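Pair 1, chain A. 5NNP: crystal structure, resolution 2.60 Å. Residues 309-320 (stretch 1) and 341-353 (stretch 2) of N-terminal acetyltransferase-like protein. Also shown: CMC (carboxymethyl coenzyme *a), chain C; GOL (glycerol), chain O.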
# COMPACT_ATOMS: atom_id res chain seq x y z
N THR A 309 7.39 22.29 30.26
CA THR A 309 8.01 21.61 29.13
C THR A 309 7.44 22.09 27.79
O THR A 309 8.17 22.25 26.81
CB THR A 309 7.82 20.07 29.20
OG1 THR A 309 8.38 19.56 30.42
CG2 THR A 309 8.48 19.41 28.02
N ALA A 310 6.13 22.31 27.76
CA ALA A 310 5.45 22.75 26.55
C ALA A 310 5.88 24.16 26.14
O ALA A 310 6.01 24.45 24.94
CB ALA A 310 3.94 22.70 26.74
N LYS A 311 6.09 25.04 27.11
CA LYS A 311 6.56 26.38 26.78
C LYS A 311 7.94 26.31 26.13
O LYS A 311 8.17 26.91 25.07
CB LYS A 311 6.61 27.28 28.02
CG LYS A 311 6.96 28.73 27.69
CD LYS A 311 6.40 29.71 28.72
CE LYS A 311 6.61 31.14 28.25
NZ LYS A 311 6.16 32.15 29.24
N ALA A 312 8.85 25.55 26.72
CA ALA A 312 10.21 25.43 26.19
C ALA A 312 10.25 24.82 24.79
O ALA A 312 11.09 25.19 23.98
CB ALA A 312 11.06 24.65 27.13
N TYR A 313 9.33 23.89 24.51
CA TYR A 313 9.26 23.31 23.18
C TYR A 313 8.71 24.32 22.18
O TYR A 313 9.27 24.51 21.10
CB TYR A 313 8.41 22.03 23.18
CG TYR A 313 8.30 21.34 21.85
CD1 TYR A 313 9.29 20.48 21.42
CD2 TYR A 313 7.21 21.56 21.01
CE1 TYR A 313 9.20 19.83 20.18
CE2 TYR A 313 7.11 20.93 19.76
CZ TYR A 313 8.11 20.06 19.36
OH TYR A 313 8.04 19.42 18.14
N LEU A 314 7.61 24.98 22.55
CA LEU A 314 7.00 25.99 21.68
C LEU A 314 7.96 27.13 21.34
O LEU A 314 8.00 27.60 20.21
CB LEU A 314 5.73 26.56 22.32
CG LEU A 314 4.48 25.69 22.15
CD1 LEU A 314 3.27 26.39 22.73
CD2 LEU A 314 4.24 25.34 20.67
N THR A 315 8.75 27.57 22.32
CA THR A 315 9.71 28.65 22.07
C THR A 315 10.72 28.27 21.00
O THR A 315 11.03 29.08 20.11
CB THR A 315 10.48 29.04 23.34
OG1 THR A 315 9.56 29.41 24.38
CG2 THR A 315 11.43 30.20 23.05
N LEU A 316 11.26 27.06 21.09
CA LEU A 316 12.15 26.52 20.06
C LEU A 316 11.51 26.57 18.68
O LEU A 316 12.13 27.04 17.72
CB LEU A 316 12.53 25.07 20.36
CG LEU A 316 13.70 24.84 21.32
CD1 LEU A 316 13.74 23.38 21.71
CD2 LEU A 316 15.00 25.25 20.67
N MET A 317 10.28 26.09 18.57
CA MET A 317 9.68 25.96 17.25
C MET A 317 9.29 27.34 16.70
O MET A 317 9.56 27.65 15.54
CB MET A 317 8.46 25.02 17.28
CG MET A 317 8.78 23.62 17.79
SD MET A 317 9.87 22.62 16.73
CE MET A 317 8.66 21.73 15.75
N PHE A 318 8.68 28.17 17.53
CA PHE A 318 8.28 29.49 17.09
C PHE A 318 9.49 30.33 16.70
O PHE A 318 9.47 31.01 15.69
CB PHE A 318 7.45 30.19 18.15
CG PHE A 318 6.10 29.60 18.32
CD1 PHE A 318 5.56 28.80 17.32
CD2 PHE A 318 5.35 29.83 19.47
CE1 PHE A 318 4.30 28.24 17.46
CE2 PHE A 318 4.09 29.27 19.62
CZ PHE A 318 3.57 28.48 18.62
N ASP A 319 10.55 30.26 17.49
CA ASP A 319 11.75 31.02 17.19
C ASP A 319 12.35 30.62 15.86
O ASP A 319 12.91 31.45 15.13
CB ASP A 319 12.77 30.86 18.30
CG ASP A 319 12.45 31.72 19.51
OD1 ASP A 319 11.51 32.53 19.43
OD2 ASP A 319 13.15 31.58 20.53
N LYS A 320 12.21 29.34 15.54
CA LYS A 320 12.71 28.77 14.31
C LYS A 320 11.72 29.09 13.18
O LYS A 320 12.03 28.93 12.00
CB LYS A 320 12.90 27.25 14.49
CG LYS A 320 13.84 26.59 13.48
CD LYS A 320 13.86 25.07 13.65
CE LYS A 320 14.10 24.34 12.32
NZ LYS A 320 15.47 24.54 11.73
N THR A 341 -3.93 24.84 27.54
CA THR A 341 -2.60 25.26 27.96
C THR A 341 -1.74 25.62 26.75
O THR A 341 -0.94 26.56 26.81
CB THR A 341 -1.90 24.16 28.79
OG1 THR A 341 -2.62 23.94 30.01
CG2 THR A 341 -0.48 24.57 29.13
N LEU A 342 -1.90 24.89 25.66
CA LEU A 342 -1.08 25.15 24.49
C LEU A 342 -1.45 26.48 23.85
O LEU A 342 -0.59 27.21 23.37
CB LEU A 342 -1.21 24.01 23.47
CG LEU A 342 -0.45 22.76 23.89
CD1 LEU A 342 -0.70 21.63 22.90
CD2 LEU A 342 1.04 23.07 24.05
N ALA A 343 -2.74 26.80 23.87
CA ALA A 343 -3.21 28.07 23.34
C ALA A 343 -2.73 29.24 24.21
O ALA A 343 -2.27 30.28 23.70
CB ALA A 343 -4.72 28.06 23.22
N SER A 344 -2.82 29.06 25.52
CA SER A 344 -2.37 30.06 26.46
C SER A 344 -0.88 30.33 26.30
O SER A 344 -0.45 31.48 26.35
CB SER A 344 -2.69 29.63 27.90
OG SER A 344 -2.15 30.53 28.85
N LEU A 345 -0.09 29.28 26.10
CA LEU A 345 1.35 29.46 25.93
C LEU A 345 1.69 30.20 24.63
O LEU A 345 2.62 31.02 24.60
CB LEU A 345 2.06 28.11 25.95
CG LEU A 345 2.16 27.51 27.34
CD1 LEU A 345 2.83 26.16 27.25
CD2 LEU A 345 2.92 28.45 28.27
N ALA A 346 0.94 29.92 23.57
CA ALA A 346 1.13 30.61 22.30
C ALA A 346 0.84 32.10 22.46
O ALA A 346 1.60 32.95 22.02
CB ALA A 346 0.25 30.01 21.23
N GLU A 347 -0.29 32.40 23.08
CA GLU A 347 -0.67 33.77 23.35
C GLU A 347 0.40 34.45 24.20
O GLU A 347 0.72 35.62 24.02
CB GLU A 347 -2.03 33.81 24.04
CG GLU A 347 -2.74 35.14 23.91
CD GLU A 347 -3.38 35.32 22.55
OE1 GLU A 347 -4.01 34.35 22.07
OE2 GLU A 347 -3.25 36.41 21.95
N GLU A 348 0.96 33.67 25.12
CA GLU A 348 1.98 34.14 26.04
C GLU A 348 3.26 34.50 25.29
O GLU A 348 3.91 35.50 25.58
CB GLU A 348 2.26 33.07 27.09
CG GLU A 348 2.65 33.57 28.44
CD GLU A 348 2.85 32.41 29.41
OE1 GLU A 348 3.94 31.79 29.37
OE2 GLU A 348 1.94 32.11 30.21
N TYR A 349 3.62 33.66 24.33
CA TYR A 349 4.80 33.86 23.50
C TYR A 349 4.64 35.08 22.60
O TYR A 349 5.54 35.91 22.48
CB TYR A 349 5.07 32.60 22.68
CG TYR A 349 6.15 32.74 21.64
CD1 TYR A 349 5.88 33.30 20.39
CD2 TYR A 349 7.45 32.31 21.90
CE1 TYR A 349 6.87 33.44 19.45
CE2 TYR A 349 8.45 32.44 20.95
CZ TYR A 349 8.15 33.01 19.73
OH TYR A 349 9.15 33.13 18.79
N LEU A 350 3.47 35.17 21.97
CA LEU A 350 3.06 36.32 21.18
C LEU A 350 3.27 37.64 21.92
O LEU A 350 3.78 38.62 21.38
CB LEU A 350 1.59 36.18 20.83
CG LEU A 350 1.12 36.89 19.58
CD1 LEU A 350 1.87 36.32 18.40
CD2 LEU A 350 -0.36 36.65 19.43
N ASN A 351 2.85 37.66 23.18
CA ASN A 351 2.98 38.86 23.96
C ASN A 351 4.44 39.16 24.29
O ASN A 351 4.85 40.33 24.34
CB ASN A 351 2.16 38.75 25.24
CG ASN A 351 2.65 39.69 26.31
OD1 ASN A 351 2.45 40.90 26.23
ND2 ASN A 351 3.29 39.13 27.33
N GLU A 352 5.23 38.10 24.50
CA GLU A 352 6.64 38.24 24.88
C GLU A 352 7.57 38.50 23.70
O GLU A 352 8.75 38.76 23.89
CB GLU A 352 7.11 36.99 25.63
CG GLU A 352 6.40 36.76 26.96
CD GLU A 352 6.62 35.37 27.52
OE1 GLU A 352 6.16 35.12 28.65
OE2 GLU A 352 7.24 34.52 26.83
N TYR A 353 7.03 38.44 22.49
CA TYR A 353 7.85 38.47 21.29
C TYR A 353 8.45 39.84 21.01
O TYR A 353 7.77 40.87 21.08
CB TYR A 353 7.06 38.02 20.06
CG TYR A 353 7.95 37.85 18.84
CD1 TYR A 353 8.85 36.77 18.77
CD2 TYR A 353 7.92 38.75 17.78
CE1 TYR A 353 9.69 36.60 17.68
CE2 TYR A 353 8.75 38.58 16.67
CZ TYR A 353 9.64 37.50 16.63
OH TYR A 353 10.48 37.31 15.55
N1A CMC C . 13.84 26.80 2.91
C2A CMC C . 15.19 26.71 3.07
N3A CMC C . 15.76 25.61 3.65
C4A CMC C . 14.97 24.59 4.08
C5A CMC C . 13.57 24.67 3.92
C6A CMC C . 13.02 25.80 3.32
N6A CMC C . 11.64 25.89 3.15
N7A CMC C . 13.02 23.42 4.48
C8A CMC C . 14.08 22.70 4.93
N9A CMC C . 15.18 23.42 4.68
C1B CMC C . 16.48 22.93 5.01
C2B CMC C . 16.95 23.43 6.31
O2B CMC C . 18.27 23.95 6.16
C3B CMC C . 17.03 22.26 7.17
O3B CMC C . 18.26 22.32 7.92
P3B CMC C . 18.25 23.05 9.32
O7A CMC C . 19.62 23.14 9.85
O8A CMC C . 17.25 22.37 10.33
O9A CMC C . 17.92 24.46 9.13
C4B CMC C . 17.15 21.11 6.25
O4B CMC C . 16.42 21.49 5.10
C5B CMC C . 16.48 19.94 6.90
O5B CMC C . 15.16 20.41 7.18
P1A CMC C . 14.04 19.25 7.12
O1A CMC C . 12.92 19.54 8.09
O2A CMC C . 14.68 17.92 7.51
O3A CMC C . 13.43 19.13 5.62
P2A CMC C . 11.94 18.77 5.26
O4A CMC C . 11.09 19.99 5.42
O5A CMC C . 11.44 17.69 6.16
O6A CMC C . 11.88 18.25 3.77
CBP CMC C . 12.03 18.54 1.39
CCP CMC C . 12.67 18.87 2.78
CDP CMC C . 12.05 16.99 1.27
CEP CMC C . 12.87 19.17 0.22
CAP CMC C . 10.59 19.12 1.38
OAP CMC C . 10.62 20.50 1.39
C9P CMC C . 9.70 18.67 0.21
O9P CMC C . 9.05 17.62 0.28
N8P CMC C . 9.59 19.49 -0.98
C7P CMC C . 8.74 19.11 -2.09
C6P CMC C . 9.15 17.76 -2.76
C5P CMC C . 10.61 17.87 -3.13
O5P CMC C . 11.01 18.85 -3.71
N4P CMC C . 11.50 16.82 -2.76
C3P CMC C . 12.91 16.94 -3.07
C2P CMC C . 13.27 16.12 -4.31
S1P CMC C . 15.04 16.33 -4.62
C1 CMC C . 15.80 14.70 -4.73
C2 CMC C . 14.79 13.77 -5.36
O21 CMC C . 14.07 13.07 -4.67
C1 GOL O . 10.43 32.93 25.34
O1 GOL O . 9.28 33.75 25.16
C2 GOL O . 10.27 32.03 26.56
O2 GOL O . 9.32 31.02 26.30
C3 GOL O . 11.59 31.38 26.95
O3 GOL O . 11.34 30.32 27.85

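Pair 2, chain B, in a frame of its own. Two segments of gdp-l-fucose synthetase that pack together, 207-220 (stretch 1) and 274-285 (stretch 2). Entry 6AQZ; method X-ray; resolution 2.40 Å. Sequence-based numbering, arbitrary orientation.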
# COMPACT_ATOMS: atom_id res chain seq x y z
N VAL B 207 -8.97 7.92 -23.91
CA VAL B 207 -9.81 7.62 -25.07
C VAL B 207 -10.29 8.90 -25.75
O VAL B 207 -10.17 9.05 -26.97
CB VAL B 207 -10.98 6.73 -24.64
CG1 VAL B 207 -12.02 6.69 -25.73
CG2 VAL B 207 -10.47 5.32 -24.29
N LEU B 208 -10.85 9.82 -24.97
CA LEU B 208 -11.45 11.02 -25.55
C LEU B 208 -10.42 11.92 -26.20
O LEU B 208 -10.59 12.27 -27.38
CB LEU B 208 -12.27 11.74 -24.48
CG LEU B 208 -13.34 12.76 -24.85
CD1 LEU B 208 -14.38 12.92 -23.71
CD2 LEU B 208 -12.66 14.08 -25.15
N PRO B 209 -9.33 12.32 -25.54
CA PRO B 209 -8.32 13.12 -26.25
C PRO B 209 -7.72 12.37 -27.43
O PRO B 209 -7.38 13.01 -28.44
CB PRO B 209 -7.27 13.42 -25.17
CG PRO B 209 -7.50 12.42 -24.10
CD PRO B 209 -8.96 12.12 -24.12
N GLY B 210 -7.58 11.04 -27.35
CA GLY B 210 -7.11 10.28 -28.49
C GLY B 210 -8.09 10.33 -29.65
O GLY B 210 -7.69 10.47 -30.81
N LEU B 211 -9.39 10.27 -29.34
CA LEU B 211 -10.37 10.38 -30.42
C LEU B 211 -10.27 11.75 -31.09
O LEU B 211 -10.43 11.85 -32.31
CB LEU B 211 -11.77 10.14 -29.88
CG LEU B 211 -12.05 8.67 -29.61
CD1 LEU B 211 -13.45 8.50 -29.07
CD2 LEU B 211 -11.82 7.81 -30.84
N MET B 212 -9.99 12.80 -30.31
CA MET B 212 -9.83 14.13 -30.90
C MET B 212 -8.64 14.18 -31.85
O MET B 212 -8.75 14.72 -32.96
CB MET B 212 -9.67 15.19 -29.82
CG MET B 212 -10.97 15.56 -29.16
SD MET B 212 -10.78 16.86 -27.94
CE MET B 212 -12.47 16.94 -27.35
N HIS B 213 -7.51 13.62 -31.43
CA HIS B 213 -6.33 13.64 -32.29
C HIS B 213 -6.55 12.77 -33.52
O HIS B 213 -6.11 13.12 -34.62
CB HIS B 213 -5.11 13.15 -31.51
CG HIS B 213 -3.80 13.48 -32.16
ND1 HIS B 213 -2.60 13.02 -31.69
CD2 HIS B 213 -3.52 14.22 -33.26
CE1 HIS B 213 -1.62 13.47 -32.46
NE2 HIS B 213 -2.16 14.20 -33.42
N LYS B 214 -7.25 11.65 -33.34
CA LYS B 214 -7.58 10.77 -34.45
C LYS B 214 -8.47 11.49 -35.47
O LYS B 214 -8.25 11.39 -36.68
CB LYS B 214 -8.28 9.52 -33.92
CG LYS B 214 -7.53 8.23 -34.13
CD LYS B 214 -7.45 7.43 -32.86
CE LYS B 214 -8.19 6.11 -33.01
NZ LYS B 214 -8.01 5.58 -34.40
N CYS B 215 -9.47 12.22 -34.98
CA CYS B 215 -10.37 12.94 -35.87
C CYS B 215 -9.60 14.03 -36.62
O CYS B 215 -9.84 14.27 -37.81
CB CYS B 215 -11.55 13.52 -35.09
SG CYS B 215 -12.89 14.18 -36.12
N TYR B 216 -8.70 14.72 -35.92
CA TYR B 216 -7.84 15.72 -36.54
C TYR B 216 -7.01 15.12 -37.67
O TYR B 216 -6.91 15.72 -38.74
CB TYR B 216 -6.95 16.35 -35.47
CG TYR B 216 -5.98 17.40 -36.00
CD1 TYR B 216 -4.73 17.03 -36.48
CD2 TYR B 216 -6.30 18.76 -35.98
CE1 TYR B 216 -3.83 17.98 -36.95
CE2 TYR B 216 -5.41 19.71 -36.45
CZ TYR B 216 -4.17 19.32 -36.93
OH TYR B 216 -3.28 20.27 -37.40
N LYS B 217 -6.41 13.94 -37.45
CA LYS B 217 -5.62 13.30 -38.50
C LYS B 217 -6.48 12.93 -39.70
O LYS B 217 -6.06 13.11 -40.86
CB LYS B 217 -4.90 12.07 -37.94
CG LYS B 217 -3.74 12.34 -36.96
CD LYS B 217 -3.22 11.01 -36.31
CE LYS B 217 -2.20 11.26 -35.19
NZ LYS B 217 -1.48 10.02 -34.75
N ALA B 218 -7.70 12.45 -39.45
CA ALA B 218 -8.60 12.06 -40.51
C ALA B 218 -9.02 13.25 -41.37
O ALA B 218 -9.15 13.12 -42.59
CB ALA B 218 -9.83 11.38 -39.91
N GLN B 219 -9.21 14.41 -40.75
CA GLN B 219 -9.60 15.59 -41.50
C GLN B 219 -8.45 16.11 -42.36
O GLN B 219 -8.64 16.47 -43.53
CB GLN B 219 -10.09 16.67 -40.52
CG GLN B 219 -10.62 17.92 -41.21
CD GLN B 219 -11.36 18.85 -40.25
OE1 GLN B 219 -10.81 19.31 -39.24
NE2 GLN B 219 -12.62 19.14 -40.57
N GLN B 220 -7.24 16.15 -41.79
CA GLN B 220 -6.09 16.68 -42.50
C GLN B 220 -5.65 15.73 -43.62
O GLN B 220 -5.32 16.17 -44.73
CB GLN B 220 -4.96 16.92 -41.50
CG GLN B 220 -3.66 17.39 -42.09
CD GLN B 220 -3.30 18.80 -41.68
OE1 GLN B 220 -3.60 19.23 -40.56
NE2 GLN B 220 -2.66 19.53 -42.59
N GLN B 274 -21.42 8.24 -29.01
CA GLN B 274 -21.95 9.59 -28.82
C GLN B 274 -20.82 10.60 -28.67
O GLN B 274 -20.88 11.71 -29.22
CB GLN B 274 -22.84 9.64 -27.59
CG GLN B 274 -24.29 9.30 -27.80
CD GLN B 274 -25.08 9.39 -26.49
OE1 GLN B 274 -24.78 8.69 -25.52
NE2 GLN B 274 -26.08 10.26 -26.47
N VAL B 275 -19.78 10.23 -27.92
CA VAL B 275 -18.61 11.09 -27.77
C VAL B 275 -17.94 11.29 -29.12
O VAL B 275 -17.60 12.41 -29.52
CB VAL B 275 -17.65 10.48 -26.73
CG1 VAL B 275 -16.33 11.23 -26.69
CG2 VAL B 275 -18.31 10.44 -25.35
N ALA B 276 -17.78 10.19 -29.87
CA ALA B 276 -17.15 10.25 -31.18
C ALA B 276 -17.93 11.15 -32.14
O ALA B 276 -17.33 11.89 -32.92
CB ALA B 276 -17.01 8.83 -31.73
N GLN B 277 -19.27 11.07 -32.12
CA GLN B 277 -20.10 11.92 -32.97
C GLN B 277 -19.96 13.39 -32.59
O GLN B 277 -19.86 14.26 -33.47
CB GLN B 277 -21.56 11.49 -32.90
CG GLN B 277 -22.47 12.27 -33.81
CD GLN B 277 -22.13 12.04 -35.27
OE1 GLN B 277 -21.66 10.98 -35.65
NE2 GLN B 277 -22.37 13.05 -36.10
N THR B 278 -19.96 13.68 -31.29
CA THR B 278 -19.80 15.06 -30.84
C THR B 278 -18.46 15.61 -31.27
O THR B 278 -18.35 16.77 -31.67
CB THR B 278 -19.92 15.12 -29.31
OG1 THR B 278 -21.05 14.37 -28.90
CG2 THR B 278 -20.05 16.56 -28.83
N ILE B 279 -17.42 14.77 -31.18
CA ILE B 279 -16.10 15.16 -31.65
C ILE B 279 -16.13 15.36 -33.15
O ILE B 279 -15.58 16.34 -33.67
CB ILE B 279 -15.07 14.10 -31.24
CG1 ILE B 279 -14.87 14.10 -29.72
CG2 ILE B 279 -13.77 14.29 -32.02
CD1 ILE B 279 -13.96 13.00 -29.22
N LYS B 280 -16.79 14.45 -33.86
CA LYS B 280 -16.91 14.57 -35.30
C LYS B 280 -17.54 15.91 -35.67
O LYS B 280 -16.97 16.68 -36.45
CB LYS B 280 -17.73 13.40 -35.86
CG LYS B 280 -18.00 13.53 -37.35
CD LYS B 280 -18.89 12.42 -37.90
CE LYS B 280 -19.41 12.85 -39.27
NZ LYS B 280 -19.77 11.69 -40.12
N ASP B 281 -18.68 16.24 -35.05
CA ASP B 281 -19.40 17.46 -35.41
C ASP B 281 -18.77 18.73 -34.86
O ASP B 281 -19.17 19.82 -35.28
CB ASP B 281 -20.84 17.39 -34.90
CG ASP B 281 -21.64 16.28 -35.53
OD1 ASP B 281 -21.39 15.98 -36.72
OD2 ASP B 281 -22.50 15.71 -34.83
N ALA B 282 -17.72 18.63 -34.04
CA ALA B 282 -17.07 19.82 -33.52
C ALA B 282 -15.85 20.20 -34.36
O ALA B 282 -15.51 21.38 -34.44
CB ALA B 282 -16.63 19.63 -32.07
N PHE B 283 -15.25 19.21 -35.01
CA PHE B 283 -14.24 19.46 -36.02
C PHE B 283 -14.86 19.81 -37.36
O PHE B 283 -14.13 20.28 -38.24
CB PHE B 283 -13.37 18.22 -36.18
CG PHE B 283 -12.21 18.16 -35.24
CD1 PHE B 283 -11.08 18.94 -35.45
CD2 PHE B 283 -12.24 17.31 -34.13
CE1 PHE B 283 -10.01 18.87 -34.59
CE2 PHE B 283 -11.17 17.25 -33.26
CZ PHE B 283 -10.05 18.03 -33.49
N ASN B 284 -16.18 19.65 -37.50
CA ASN B 284 -16.88 19.72 -38.78
C ASN B 284 -16.31 18.69 -39.76
O ASN B 284 -16.13 18.97 -40.95
CB ASN B 284 -16.85 21.13 -39.37
CG ASN B 284 -17.65 22.11 -38.54
OD1 ASN B 284 -18.77 21.81 -38.11
ND2 ASN B 284 -17.08 23.28 -38.31
N PHE B 285 -16.00 17.51 -39.24
CA PHE B 285 -15.50 16.43 -40.08
C PHE B 285 -16.63 15.83 -40.90
O PHE B 285 -17.63 15.37 -40.35
CB PHE B 285 -14.83 15.37 -39.21
CG PHE B 285 -14.30 14.20 -39.98
CD1 PHE B 285 -13.15 14.33 -40.75
CD2 PHE B 285 -14.91 12.96 -39.89
CE1 PHE B 285 -12.65 13.25 -41.45
CE2 PHE B 285 -14.42 11.88 -40.58
CZ PHE B 285 -13.28 12.01 -41.36
O HOH W 1 -11.52 21.90 -38.42

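Pair 1 and pair 2 each bring together two helices that run in broadly the same direction but are markedly inclined, crossing at -51° in pair 1 and -42° in pair 2, with axes 10.0 and 9.9 Å apart at closest approach. The central fourteen residues superpose to 0.4 Å, so the two backbones pose nearly the same packing problem.

The best-matched solution lies at A:Leu345 and B:Ile279, whose side-chain centres fall within 0.4 Å of each other. Both point toward the partner helix, and a branched aliphatic chain suits a site enclosed by apolar groups. B:Ile279 is a knob in a hole formed by B:Leu208, B:Leu211, B:Met212 and B:Cys215; its CD1 lies 3.7 Å from CB of B:Leu211. In pair 1 the position of B:Leu211 is held by A:Ala310, whose CB touches CD1 of A:Leu345 at 3.7 Å. Across from these sit A:Leu342 and B:Ala276, so the large and small residues are exchanged: A:Ala310 CB meets A:Leu342 CD2 at 4.0 Å, whereas B:Leu211 CD1 reaches B:Ala276 CB at 4.5 Å. Either way, one long side chain spans the gap to a methyl group.

A:Lys311 and B:Met212 share a position that starts sideways to the partner helix. Both use a flexible unbranched chain, and both touch the central aliphatic residue: A:Lys311 CD lies 3.7 Å from A:Leu345 CD2, and B:Met212 CG lies 3.9 Å from B:Ile279 CD1. Methionine remains apolar and buried, while lysine carries its charge onward to a salt bridge with A:Glu352, NZ to OE1 3.0 Å. A:Glu348 also forms a salt bridge with this amine, but the two are modelled too close together, so the exact position of A:Lys311 NZ, and with it both distances, is less sure. B:Ala282, which matches A:Glu348, makes no contact with the other helix.

One turn on, A:Leu314 and B:Cys215 both point toward the partner. Leucine fills its place with a methyl, CD1 lying 3.8 Å from A:Leu345 CB. The compact B:Cys215 places its SG against two aromatic residues, 3.8 Å from both B:Phe283 CD2 and B:Phe285 CB, and obliquely to both rings, in two sulfur-aromatic contacts.

The aromatic residues A:Tyr349 and B:Phe283 have nearly coincident CA atoms, yet their side-chain centres are 4.2 Å apart, because chi1 is t in the tyrosine and m in the phenylalanine. The tyrosine ring receives A:Phe318 CB over one face, 3.7 Å from its centroid, and the edge of the A:Phe318 ring also approaches that face. Its hydroxyl donates a hydrogen bond to A:Asp319, OH to OD1 2.5 Å, satisfying a polar group that phenylalanine lacks. B:Phe283 instead packs as a knob among B:Met212, B:Cys215, B:Tyr216 and B:Gln219. B:Gln219, matching A:Phe318, lines the hole and also binds the backbone: its NE2 donates to B:Phe283 O at 3.0 Å, and a water bridges its OE1 to the same carbonyl. Thus similar helix geometry accommodates either a tyrosine–aspartate link or a glutamine–carbonyl link.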